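Long-range contact in Myo-inositol-1-phosphate synthase-related protein (Thermotoga maritima MSB8, PDB 3CIN), which belongs by name to the myo-inositol-1-phosphate synthase family and binds nicotinamide-adenine-dinucleotide, probably through a Rossmann-type domain: residues 44-58 against 334-346. Sequence-based numbering, arbitrary orientation.
Sequences GVPLARELPIGFEDI and GLLVDLVRLGKIA
The carbonyl oxygen of Ala48 is gripped end-on by two nitrogens of Arg341, with NH2 at 2.8 Å and NH1 at 2.9 Å from Ala48 O. That oxygen lies in the guanidinium plane. NH1 also donates to Ile53 O at 3.0 Å, the straightest of the bonds across the contact (163°). One buried arginine thus ties together two backbone carbonyls of the loop. Two further bonds, both to residues of the same helix, help to fix the rotation of the guanidinium. The chain bends at its third torsion (chi3 -70°), and NE turns back to Val337 O, which it meets from above the carbonyl plane. NH2 forms a salt bridge with Asp338 OD1. The guanidinium is also covered on both faces. Phe55 CE1 lies over one face, offset toward the rim, 3.7 Å from Arg341 CZ, and Leu51 CD1 lies over the opposite face, also toward the rim.

Asp338 holds the turn at Leu47. Its OD2 accepts from Leu47 N at 2.8 Å through the syn lone pair, and Tyr362 OH of helix 356-362 is a second partner of OD2. The neighbouring guanidinium and the Leu47 N-H would probably favour the charged form of Asp338.

Apolar groups close the rest. The CG of Pro46 meets Leu335 CD2 at 3.6 Å. Ile53 CG2 lies against the aliphatic part of Arg341, while its CD1 reaches Lys344 CB.

The loop lies along helix 328-348 on its way from helix 23-36 to strand 58-65 of the parallel sheet. Ile58 and Val340 both touch Val16 of strand 14-19, Val337 packs on Phe28 of helix 23-36, and Val45 and Val337 also meet Phe313 of a second subunit.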
loop_
_atom_site.group_PDB
_atom_site.type_symbol
_atom_site.label_atom_id
_atom_site.label_comp_id
_atom_site.label_asym_id
_atom_site.label_seq_id
_atom_site.Cartn_x
_atom_site.Cartn_y
_atom_site.Cartn_z
ATOM N N GLY A 44 22.201 -9.161 -5.748
ATOM C CA GLY A 44 21.557 -10.235 -5.002
ATOM C C GLY A 44 22.464 -11.289 -4.368
ATOM O O GLY A 44 21.996 -12.199 -3.642
ATOM N N VAL A 45 23.759 -11.190 -4.632
ATOM C CA VAL A 45 24.753 -12.066 -3.979
ATOM C C VAL A 45 25.442 -11.203 -2.903
ATOM O O VAL A 45 26.268 -10.335 -3.227
ATOM C CB VAL A 45 25.801 -12.534 -4.986
ATOM C CG1 VAL A 45 26.808 -13.500 -4.266
ATOM C CG2 VAL A 45 25.111 -13.256 -6.175
ATOM N N PRO A 46 25.054 -11.388 -1.637
ATOM C CA PRO A 46 25.520 -10.439 -0.607
ATOM C C PRO A 46 26.986 -10.159 -0.549
ATOM O O PRO A 46 27.349 -8.970 -0.490
ATOM C CB PRO A 46 24.962 -11.038 0.688
ATOM C CG PRO A 46 23.705 -11.726 0.231
ATOM C CD PRO A 46 24.091 -12.358 -1.061
ATOM N N LEU A 47 27.830 -11.184 -0.627
ATOM C CA LEU A 47 29.266 -11.001 -0.506
ATOM C C LEU A 47 29.945 -10.878 -1.853
ATOM O O LEU A 47 31.133 -10.671 -1.917
ATOM C CB LEU A 47 29.908 -12.101 0.362
ATOM C CG LEU A 47 29.386 -12.112 1.794
ATOM C CD1 LEU A 47 30.072 -13.351 2.411
ATOM C CD2 LEU A 47 29.682 -10.805 2.531
ATOM N N ALA A 48 29.168 -10.933 -2.936
ATOM C CA ALA A 48 29.671 -10.602 -4.276
ATOM C C ALA A 48 31.055 -11.196 -4.512
ATOM O O ALA A 48 31.198 -12.406 -4.396
ATOM C CB ALA A 48 29.647 -9.139 -4.486
ATOM N N ARG A 49 32.035 -10.380 -4.880
ATOM C CA ARG A 49 33.380 -10.853 -5.193
ATOM C C ARG A 49 34.369 -10.688 -4.043
ATOM O O ARG A 49 35.593 -10.708 -4.265
ATOM C CB ARG A 49 33.894 -10.165 -6.436
ATOM C CG ARG A 49 33.096 -10.461 -7.673
ATOM C CD ARG A 49 33.834 -9.906 -8.876
ATOM N NE ARG A 49 32.856 -9.521 -9.877
ATOM C CZ ARG A 49 32.449 -10.295 -10.873
ATOM N NH1 ARG A 49 33.008 -11.494 -11.093
ATOM N NH2 ARG A 49 31.521 -9.821 -11.707
ATOM N N GLU A 50 33.859 -10.546 -2.822
ATOM C CA GLU A 50 34.723 -10.357 -1.640
ATOM C C GLU A 50 35.350 -11.651 -1.127
ATOM O O GLU A 50 36.296 -11.613 -0.357
ATOM C CB GLU A 50 33.953 -9.714 -0.503
ATOM C CG GLU A 50 33.453 -8.335 -0.809
ATOM C CD GLU A 50 32.876 -7.665 0.414
ATOM O OE1 GLU A 50 33.699 -7.129 1.188
ATOM O OE2 GLU A 50 31.626 -7.695 0.581
ATOM N N LEU A 51 34.809 -12.795 -1.534
ATOM C CA LEU A 51 35.342 -14.079 -1.043
ATOM C C LEU A 51 36.474 -14.538 -1.945
ATOM O O LEU A 51 36.563 -14.118 -3.098
ATOM C CB LEU A 51 34.232 -15.122 -0.949
ATOM C CG LEU A 51 33.148 -14.800 0.074
ATOM C CD1 LEU A 51 32.025 -15.851 -0.001
ATOM C CD2 LEU A 51 33.799 -14.680 1.486
ATOM N N PRO A 52 37.355 -15.397 -1.422
ATOM C CA PRO A 52 38.487 -15.928 -2.220
ATOM C C PRO A 52 38.097 -16.840 -3.376
ATOM O O PRO A 52 38.920 -17.092 -4.251
ATOM C CB PRO A 52 39.282 -16.769 -1.208
ATOM C CG PRO A 52 38.689 -16.470 0.151
ATOM C CD PRO A 52 37.342 -15.896 -0.033
ATOM N N ILE A 53 36.888 -17.396 -3.337
ATOM C CA ILE A 53 36.365 -18.269 -4.347
ATOM C C ILE A 53 35.553 -17.389 -5.294
ATOM O O ILE A 53 34.649 -16.645 -4.852
ATOM C CB ILE A 53 35.452 -19.401 -3.728
ATOM C CG1 ILE A 53 36.252 -20.328 -2.782
ATOM C CG2 ILE A 53 34.790 -20.204 -4.840
ATOM C CD1 ILE A 53 35.388 -21.226 -1.904
ATOM N N GLY A 54 35.939 -17.387 -6.563
ATOM C CA GLY A 54 35.221 -16.610 -7.561
ATOM C C GLY A 54 34.121 -17.416 -8.226
ATOM O O GLY A 54 34.041 -18.629 -8.046
ATOM N N PHE A 55 33.300 -16.756 -9.032
ATOM C CA PHE A 55 32.115 -17.415 -9.573
ATOM C C PHE A 55 32.501 -18.521 -10.569
ATOM O O PHE A 55 31.824 -19.545 -10.630
ATOM C CB PHE A 55 31.142 -16.417 -10.184
ATOM C CG PHE A 55 30.776 -15.291 -9.263
ATOM C CD1 PHE A 55 30.283 -15.518 -7.986
ATOM C CD2 PHE A 55 30.921 -13.980 -9.686
ATOM C CE1 PHE A 55 29.949 -14.451 -7.177
ATOM C CE2 PHE A 55 30.596 -12.908 -8.882
ATOM C CZ PHE A 55 30.114 -13.138 -7.617
ATOM N N GLU A 56 33.590 -18.324 -11.295
ATOM C CA GLU A 56 34.126 -19.310 -12.227
ATOM C C GLU A 56 34.617 -20.589 -11.544
ATOM O O GLU A 56 34.755 -21.625 -12.201
ATOM C CB GLU A 56 35.290 -18.711 -13.037
ATOM C CG GLU A 56 36.552 -18.341 -12.197
ATOM C CD GLU A 56 36.564 -16.916 -11.545
ATOM O OE1 GLU A 56 35.497 -16.272 -11.244
ATOM O OE2 GLU A 56 37.705 -16.450 -11.304
ATOM N N ASP A 57 34.905 -20.490 -10.250
ATOM C CA ASP A 57 35.403 -21.581 -9.412
ATOM C C ASP A 57 34.300 -22.470 -8.779
ATOM O O ASP A 57 34.618 -23.394 -8.031
ATOM C CB ASP A 57 36.228 -20.981 -8.246
ATOM C CG ASP A 57 37.422 -20.131 -8.698
ATOM O OD1 ASP A 57 38.123 -20.569 -9.635
ATOM O OD2 ASP A 57 37.678 -19.049 -8.072
ATOM N N ILE A 58 33.018 -22.161 -9.024
ATOM C CA ILE A 58 31.893 -22.956 -8.547
ATOM C C ILE A 58 31.496 -23.907 -9.685
ATOM O O ILE A 58 31.149 -23.450 -10.785
ATOM C CB ILE A 58 30.739 -22.071 -8.178
ATOM C CG1 ILE A 58 31.141 -21.164 -7.025
ATOM C CG2 ILE A 58 29.508 -22.900 -7.825
ATOM C CD1 ILE A 58 30.065 -20.091 -6.768
ATOM N N GLY A 334 20.509 -16.156 -5.407
ATOM C CA GLY A 334 21.613 -15.307 -5.080
ATOM C C GLY A 334 22.248 -15.626 -3.756
ATOM O O GLY A 334 23.476 -15.613 -3.623
ATOM N N LEU A 335 21.426 -15.930 -2.770
ATOM C CA LEU A 335 21.971 -16.338 -1.461
ATOM C C LEU A 335 22.802 -17.592 -1.602
ATOM O O LEU A 335 23.865 -17.730 -0.965
ATOM C CB LEU A 335 20.869 -16.573 -0.459
ATOM C CG LEU A 335 20.066 -15.342 -0.076
ATOM C CD1 LEU A 335 19.171 -15.729 1.114
ATOM C CD2 LEU A 335 20.967 -14.115 0.270
ATOM N N LEU A 336 22.369 -18.481 -2.480
ATOM C CA LEU A 336 23.066 -19.762 -2.615
ATOM C C LEU A 336 24.492 -19.576 -3.181
ATOM O O LEU A 336 25.394 -20.388 -2.896
ATOM C CB LEU A 336 22.236 -20.731 -3.480
ATOM C CG LEU A 336 21.084 -21.433 -2.755
ATOM C CD1 LEU A 336 20.166 -22.204 -3.741
ATOM C CD2 LEU A 336 21.565 -22.394 -1.665
ATOM N N VAL A 337 24.690 -18.547 -4.005
ATOM C CA VAL A 337 26.007 -18.276 -4.579
ATOM C C VAL A 337 26.985 -18.027 -3.421
ATOM O O VAL A 337 28.117 -18.419 -3.479
ATOM C CB VAL A 337 25.981 -17.153 -5.573
ATOM C CG1 VAL A 337 27.417 -16.831 -6.057
ATOM C CG2 VAL A 337 25.067 -17.551 -6.795
ATOM N N ASP A 338 26.543 -17.322 -2.385
ATOM C CA ASP A 338 27.390 -17.130 -1.184
ATOM C C ASP A 338 27.508 -18.416 -0.340
ATOM O O ASP A 338 28.604 -18.778 0.097
ATOM C CB ASP A 338 26.840 -16.041 -0.261
ATOM C CG ASP A 338 27.211 -14.642 -0.659
ATOM O OD1 ASP A 338 28.008 -14.402 -1.617
ATOM O OD2 ASP A 338 26.748 -13.694 0.046
ATOM N N LEU A 339 26.372 -19.059 -0.084
ATOM C CA LEU A 339 26.299 -20.201 0.842
ATOM C C LEU A 339 27.177 -21.360 0.401
ATOM O O LEU A 339 27.817 -21.992 1.228
ATOM C CB LEU A 339 24.876 -20.684 1.018
ATOM C CG LEU A 339 24.024 -19.780 1.869
ATOM C CD1 LEU A 339 22.518 -20.063 1.628
ATOM C CD2 LEU A 339 24.381 -19.896 3.344
ATOM N N VAL A 340 27.246 -21.651 -0.894
ATOM C CA VAL A 340 28.157 -22.683 -1.334
ATOM C C VAL A 340 29.627 -22.332 -1.090
ATOM O O VAL A 340 30.434 -23.205 -0.767
ATOM C CB VAL A 340 27.939 -23.099 -2.824
ATOM C CG1 VAL A 340 26.515 -23.651 -3.046
ATOM C CG2 VAL A 340 28.321 -21.992 -3.812
ATOM N N ARG A 341 30.001 -21.064 -1.252
ATOM C CA ARG A 341 31.403 -20.637 -1.032
ATOM C C ARG A 341 31.697 -20.600 0.466
ATOM O O ARG A 341 32.751 -21.011 0.918
ATOM C CB ARG A 341 31.628 -19.263 -1.644
ATOM C CG ARG A 341 31.473 -19.262 -3.192
ATOM C CD ARG A 341 31.777 -17.981 -3.809
ATOM N NE ARG A 341 30.788 -16.953 -3.534
ATOM C CZ ARG A 341 30.959 -15.651 -3.832
ATOM N NH1 ARG A 341 32.097 -15.191 -4.406
ATOM N NH2 ARG A 341 29.999 -14.800 -3.534
ATOM N N LEU A 342 30.760 -20.096 1.254
ATOM C CA LEU A 342 30.913 -20.148 2.697
ATOM C C LEU A 342 30.959 -21.587 3.221
ATOM O O LEU A 342 31.605 -21.873 4.250
ATOM C CB LEU A 342 29.767 -19.406 3.372
ATOM C CG LEU A 342 29.674 -17.896 3.168
ATOM C CD1 LEU A 342 28.320 -17.359 3.699
ATOM C CD2 LEU A 342 30.866 -17.157 3.792
ATOM N N GLY A 343 30.256 -22.499 2.571
ATOM C CA GLY A 343 30.314 -23.911 2.988
ATOM C C GLY A 343 31.707 -24.484 2.800
ATOM O O GLY A 343 32.189 -25.235 3.636
ATOM N N LYS A 344 32.343 -24.158 1.687
ATOM C CA LYS A 344 33.737 -24.604 1.449
ATOM C C LYS A 344 34.718 -24.001 2.472
ATOM O O LYS A 344 35.634 -24.672 2.934
ATOM C CB LYS A 344 34.126 -24.268 0.022
ATOM C CG LYS A 344 35.482 -24.741 -0.417
ATOM C CD LYS A 344 35.575 -26.258 -0.351
ATOM C CE LYS A 344 36.765 -26.821 -1.099
ATOM N NZ LYS A 344 38.023 -26.083 -0.838
ATOM N N ILE A 345 34.547 -22.721 2.852
ATOM C CA ILE A 345 35.342 -22.148 3.923
ATOM C C ILE A 345 35.138 -22.881 5.257
ATOM O O ILE A 345 36.101 -23.213 5.966
ATOM C CB ILE A 345 35.047 -20.616 4.110
ATOM C CG1 ILE A 345 35.567 -19.825 2.882
ATOM C CG2 ILE A 345 35.696 -20.087 5.362
ATOM C CD1 ILE A 345 34.974 -18.401 2.749
ATOM N N ALA A 346 33.880 -23.142 5.620
ATOM C CA ALA A 346 33.609 -23.851 6.867
ATOM C C ALA A 346 34.191 -25.246 6.863
ATOM O O ALA A 346 34.746 -25.714 7.861
ATOM C CB ALA A 346 32.129 -23.885 7.171
#